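Local coordinates for protein myosin IE heavy chain (Dictyostelium discoideum, PDB 1LKX) that hydrolyses ATP in an actin-activated manner as a single-headed myosin of the first class and may move membranes relative to actin, at residues 319-324 with 528-532. Sequence-based numbering, arbitrary orientation.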
ATOM      1  N   ALA A 319      19.806 -29.422  -8.977  1.00 60.53           N
ATOM      2  CA  ALA A 319      19.684 -28.332  -8.020  1.00 61.10           C
ATOM      3  C   ALA A 319      18.466 -28.536  -7.122  1.00 60.86           C
ATOM      4  O   ALA A 319      18.408 -28.027  -5.997  1.00 62.26           O
ATOM      5  CB  ALA A 319      19.572 -27.010  -8.757  1.00 61.45           C
ATOM      6  N   LEU A 320      17.496 -29.288  -7.621  1.00 60.01           N
ATOM      7  CA  LEU A 320      16.285 -29.561  -6.866  1.00 59.23           C
ATOM      8  C   LEU A 320      16.424 -30.767  -5.942  1.00 59.57           C
ATOM      9  O   LEU A 320      15.667 -30.908  -4.983  1.00 59.23           O
ATOM     10  CB  LEU A 320      15.119 -29.804  -7.820  1.00 58.61           C
ATOM     11  CG  LEU A 320      14.675 -28.620  -8.667  1.00 58.17           C
ATOM     12  CD1 LEU A 320      13.506 -29.031  -9.546  1.00 57.37           C
ATOM     13  CD2 LEU A 320      14.298 -27.476  -7.757  1.00 57.41           C
ATOM     14  N   CYS A 321      17.401 -31.629  -6.215  1.00 60.11           N
ATOM     15  CA  CYS A 321      17.583 -32.833  -5.414  1.00 59.49           C
ATOM     16  C   CYS A 321      18.859 -32.915  -4.584  1.00 59.93           C
ATOM     17  O   CYS A 321      19.053 -33.879  -3.851  1.00 59.69           O
ATOM     18  CB  CYS A 321      17.485 -34.053  -6.323  1.00 58.67           C
ATOM     19  SG  CYS A 321      16.035 -34.015  -7.407  1.00 58.46           S
ATOM     20  N   TYR A 322      19.728 -31.917  -4.689  1.00 61.28           N
ATOM     21  CA  TYR A 322      20.968 -31.924  -3.912  1.00 62.67           C
ATOM     22  C   TYR A 322      21.399 -30.511  -3.509  1.00 63.98           C
ATOM     23  O   TYR A 322      20.949 -29.518  -4.085  1.00 64.29           O
ATOM     24  CB  TYR A 322      22.118 -32.575  -4.711  1.00 62.02           C
ATOM     25  CG  TYR A 322      21.850 -33.981  -5.226  1.00 61.22           C
ATOM     26  CD1 TYR A 322      21.054 -34.195  -6.354  1.00 60.48           C
ATOM     27  CD2 TYR A 322      22.386 -35.096  -4.578  1.00 61.09           C
ATOM     28  CE1 TYR A 322      20.798 -35.483  -6.826  1.00 59.32           C
ATOM     29  CE2 TYR A 322      22.133 -36.396  -5.042  1.00 60.61           C
ATOM     30  CZ  TYR A 322      21.339 -36.580  -6.164  1.00 59.73           C
ATOM     31  OH  TYR A 322      21.083 -37.859  -6.610  1.00 57.78           O
ATOM     32  N   ARG A 323      22.270 -30.432  -2.509  1.00 65.67           N
ATOM     33  CA  ARG A 323      22.803 -29.151  -2.058  1.00 67.60           C
ATOM     34  C   ARG A 323      24.231 -28.964  -2.597  1.00 67.71           C
ATOM     35  O   ARG A 323      24.554 -29.426  -3.696  1.00 68.03           O
ATOM     36  CB  ARG A 323      22.814 -29.081  -0.531  1.00 69.46           C
ATOM     37  CG  ARG A 323      21.715 -28.215   0.057  1.00 73.02           C
ATOM     38  CD  ARG A 323      20.385 -28.945   0.116  1.00 76.04           C
ATOM     39  NE  ARG A 323      19.299 -28.062   0.546  1.00 79.60           N
ATOM     40  CZ  ARG A 323      18.710 -27.153  -0.235  1.00 81.83           C
ATOM     41  NH1 ARG A 323      19.101 -27.004  -1.503  1.00 83.02           N
ATOM     42  NH2 ARG A 323      17.723 -26.393   0.244  1.00 81.83           N
ATOM     43  N   SER A 324      25.081 -28.285  -1.828  1.00 67.46           N
ATOM     44  CA  SER A 324      26.469 -28.050  -2.229  1.00 66.37           C
ATOM     45  C   SER A 324      27.322 -27.537  -1.072  1.00 66.25           C
ATOM     46  O   SER A 324      28.541 -27.424  -1.200  1.00 66.09           O
ATOM     47  CB  SER A 324      26.522 -27.048  -3.379  1.00 65.68           C
ATOM     48  OG  SER A 324      25.732 -27.485  -4.471  1.00 63.74           O
ATOM     49  N   PHE A 528      19.651 -21.103  -2.101  1.00 69.05           N
ATOM     50  CA  PHE A 528      20.965 -21.718  -2.274  1.00 68.95           C
ATOM     51  C   PHE A 528      21.620 -21.437  -3.619  1.00 67.49           C
ATOM     52  O   PHE A 528      20.953 -21.380  -4.654  1.00 66.87           O
ATOM     53  CB  PHE A 528      20.885 -23.225  -2.035  1.00 71.40           C
ATOM     54  CG  PHE A 528      20.852 -23.609  -0.578  1.00 74.87           C
ATOM     55  CD1 PHE A 528      19.771 -23.251   0.226  1.00 76.26           C
ATOM     56  CD2 PHE A 528      21.913 -24.315  -0.001  1.00 76.18           C
ATOM     57  CE1 PHE A 528      19.742 -23.589   1.590  1.00 77.38           C
ATOM     58  CE2 PHE A 528      21.895 -24.659   1.357  1.00 77.13           C
ATOM     59  CZ  PHE A 528      20.807 -24.294   2.155  1.00 77.33           C
ATOM     60  N   GLY A 529      22.939 -21.260  -3.570  1.00 66.22           N
ATOM     61  CA  GLY A 529      23.731 -20.959  -4.750  1.00 65.09           C
ATOM     62  C   GLY A 529      23.531 -21.876  -5.934  1.00 64.34           C
ATOM     63  O   GLY A 529      23.622 -21.420  -7.073  1.00 64.71           O
ATOM     64  N   ASP A 530      23.273 -23.159  -5.679  1.00 63.70           N
ATOM     65  CA  ASP A 530      23.058 -24.111  -6.766  1.00 63.15           C
ATOM     66  C   ASP A 530      21.879 -23.684  -7.619  1.00 61.01           C
ATOM     67  O   ASP A 530      21.962 -23.694  -8.847  1.00 60.70           O
ATOM     68  CB  ASP A 530      22.837 -25.546  -6.249  1.00 66.38           C
ATOM     69  CG  ASP A 530      22.380 -25.602  -4.796  1.00 70.32           C
ATOM     70  OD1 ASP A 530      23.125 -25.107  -3.910  1.00 72.61           O
ATOM     71  OD2 ASP A 530      21.283 -26.161  -4.542  1.00 71.41           O
ATOM     72  N   LEU A 531      20.785 -23.292  -6.971  1.00 59.20           N
ATOM     73  CA  LEU A 531      19.602 -22.836  -7.693  1.00 56.88           C
ATOM     74  C   LEU A 531      19.916 -21.541  -8.430  1.00 55.87           C
ATOM     75  O   LEU A 531      19.571 -21.387  -9.605  1.00 54.84           O
ATOM     76  CB  LEU A 531      18.424 -22.629  -6.736  1.00 55.09           C
ATOM     77  CG  LEU A 531      17.709 -23.905  -6.269  1.00 53.92           C
ATOM     78  CD1 LEU A 531      16.631 -23.560  -5.270  1.00 53.56           C
ATOM     79  CD2 LEU A 531      17.102 -24.627  -7.458  1.00 52.38           C
ATOM     80  N   ILE A 532      20.578 -20.619  -7.739  1.00 55.09           N
ATOM     81  CA  ILE A 532      20.954 -19.344  -8.341  1.00 54.65           C
ATOM     82  C   ILE A 532      21.793 -19.574  -9.588  1.00 54.68           C
ATOM     83  O   ILE A 532      21.439 -19.124 -10.676  1.00 54.52           O
ATOM     84  CB  ILE A 532      21.766 -18.473  -7.368  1.00 53.13           C
ATOM     85  CG1 ILE A 532      20.896 -18.089  -6.175  1.00 52.49           C
ATOM     86  CG2 ILE A 532      22.262 -17.225  -8.080  1.00 52.77           C
ATOM     87  CD1 ILE A 532      21.616 -17.267  -5.140  1.00 51.32           C
TER
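The guanidinium of Arg323 lies flat over one face of the Phe528 ring. Its CZ sits over the ring centre, 4.0 Å from the centroid. The two planes are 17° apart, so this is a stacked cation-pi pair. A bend at chi2 (80°) in the arginine chain turns the guanidinium over the ring. Arg323 CG also touches the ring, 3.8 Å from Phe528 CE2. Asp530 comes to the edge of the same guanidinium. Its OD2 forms a long salt bridge to Arg323 NH1 (3.8 Å), with the carboxylate turned 75° to the guanidinium plane. Replacing Arg323 with an alanine is likely to uncover the Phe528 face and to take from Asp530 this distant positive partner. Leu531 CD2 also packs on Ala319 CB (3.7 Å) and Leu320 CD2 (4.0 Å). Phe528 is at the N-cap position, right before helix 529-536. Outside the two segments, backbone hydrogen bonds join Arg323 to Val338 and Cys321 to Met340. Helix 342-372 adds Ser348, which touches both Arg323 and Leu531. This is helix-end packing within the myosin motor domain, joining the end of helix 313-321 to the start of helix 529-536, away from the nucleotide site.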